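Side-chain contact in PilY2 protein (Pseudomonas aeruginosa, PDB 3TDQ), which probably takes part in the assembly of type 4 pili (fimbriae), though its precise role is not established: residues T58-P62 / W63-T67. Numbering follows the deposited sequence.
Sequences TVSQP and WSTIT
S60 and T65 meet through their hydroxyls at the mouth of a loop that joins two antiparallel strands. T65 OG1 donates to S60 OG at 2.8 Å, and S60 OG in turn donates to W63 O, also at 2.8 Å, so one hydroxyl of the 58-62 arm links two residues of the returning arm. With OG between its own backbone N and carbonyl carbon (chi1 53°), S60 turns the hydroxyl toward both W63 O and T65 OG1. It reaches W63 O at a C=O...OG angle of 131°, tilted from the carbonyl plane. From the returning arm of the loop, S64 OG accepts a weak hydrogen bond from S60 N (3.4 Å); S64 OG also lies 3.4 Å from V59 CA, with V59 CG1 a little farther off.

Backbone pairing closes the base of the hairpin. T58 and T65 form an antiparallel hydrogen-bonded pair, T58 N giving to T65 O and T65 N to T58 O. Beyond this pair one water links T58 OG1 with T67 OG1, bridging two threonine hydroxyls from opposite strands.

At the tip, the peptide bond between Q61 and P62 is cis. The side chains of P62 and W63 cross at about a right angle: P62 CB sits over one face of the indole, 4.3 Å from the centroid of the five-membered ring of W63, a CH-pi contact, and P62 CG lies 3.7 Å from W63 CD1.

The loop connects strand 52-58 to strand 65-71 in what is probably an OB-type barrel. The W63 side chain touches L22, L29 and R31, and V59 makes a backbone hydrogen bond with Q5, just ahead of strand 6-17. S64 and I66 make backbone hydrogen bonds with R31, so strand 65-71 meets strand 28-31, consistent with closure of such a barrel.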
# COMPACT_ATOMS: atom_id res chain seq x y z
N THR A 58 -1.41 10.72 10.48
CA THR A 58 -1.94 11.89 11.14
C THR A 58 -0.81 12.60 11.85
O THR A 58 0.04 11.97 12.49
CB THR A 58 -3.08 11.46 12.12
OG1 THR A 58 -4.14 10.85 11.38
CG2 THR A 58 -3.69 12.62 12.91
N VAL A 59 -0.83 13.92 11.76
CA VAL A 59 0.12 14.79 12.45
C VAL A 59 -0.14 14.67 13.97
O VAL A 59 -1.29 14.70 14.41
CB VAL A 59 0.02 16.25 11.92
CG1 VAL A 59 0.95 17.18 12.69
CG2 VAL A 59 0.34 16.29 10.40
N SER A 60 0.92 14.46 14.74
CA SER A 60 0.85 14.30 16.20
C SER A 60 2.18 14.64 16.82
O SER A 60 3.20 14.75 16.14
CB SER A 60 0.41 12.89 16.61
OG SER A 60 1.20 11.88 16.00
N GLN A 61 2.16 14.79 18.14
CA GLN A 61 3.31 15.19 18.95
C GLN A 61 3.67 14.06 19.94
O GLN A 61 2.76 13.50 20.55
CB GLN A 61 2.91 16.50 19.71
CG GLN A 61 4.02 17.20 20.50
CD GLN A 61 4.38 16.53 21.81
OE1 GLN A 61 3.56 15.87 22.47
NE2 GLN A 61 5.63 16.67 22.20
N PRO A 62 4.95 13.74 20.20
CA PRO A 62 6.17 14.35 19.63
C PRO A 62 6.46 13.90 18.20
O PRO A 62 7.09 14.66 17.46
CB PRO A 62 7.27 13.94 20.62
CG PRO A 62 6.80 12.62 21.17
CD PRO A 62 5.28 12.71 21.21
N TRP A 63 5.97 12.71 17.80
CA TRP A 63 6.19 12.21 16.44
C TRP A 63 4.88 12.00 15.74
O TRP A 63 3.92 11.55 16.37
CB TRP A 63 7.00 10.89 16.47
CG TRP A 63 8.23 10.97 17.33
CD1 TRP A 63 8.38 10.48 18.60
CD2 TRP A 63 9.43 11.70 17.04
NE1 TRP A 63 9.63 10.82 19.09
CE2 TRP A 63 10.29 11.56 18.15
CE3 TRP A 63 9.84 12.50 15.96
CZ2 TRP A 63 11.56 12.15 18.19
CZ3 TRP A 63 11.12 13.04 15.98
CH2 TRP A 63 11.95 12.90 17.10
N SER A 64 4.84 12.27 14.41
CA SER A 64 3.62 12.04 13.63
C SER A 64 3.40 10.55 13.48
O SER A 64 4.36 9.77 13.52
CB SER A 64 3.68 12.75 12.29
OG SER A 64 3.43 14.13 12.54
N THR A 65 2.12 10.13 13.42
CA THR A 65 1.72 8.74 13.48
C THR A 65 1.41 8.16 12.11
O THR A 65 0.51 8.66 11.43
CB THR A 65 0.51 8.61 14.42
OG1 THR A 65 0.87 9.14 15.69
CG2 THR A 65 0.04 7.17 14.62
N ILE A 66 2.11 7.09 11.73
CA ILE A 66 1.85 6.38 10.48
C ILE A 66 0.69 5.42 10.74
O ILE A 66 0.80 4.54 11.62
CB ILE A 66 3.13 5.67 9.93
CG1 ILE A 66 4.16 6.70 9.42
CG2 ILE A 66 2.73 4.66 8.81
CD1 ILE A 66 5.55 6.13 9.04
N THR A 67 -0.41 5.59 10.00
CA THR A 67 -1.60 4.74 10.16
C THR A 67 -1.74 3.78 8.98
O THR A 67 -2.59 2.89 9.02
CB THR A 67 -2.88 5.60 10.33
OG1 THR A 67 -3.02 6.42 9.18
CG2 THR A 67 -2.84 6.46 11.59
O HOH W 1 -4.62 8.69 9.53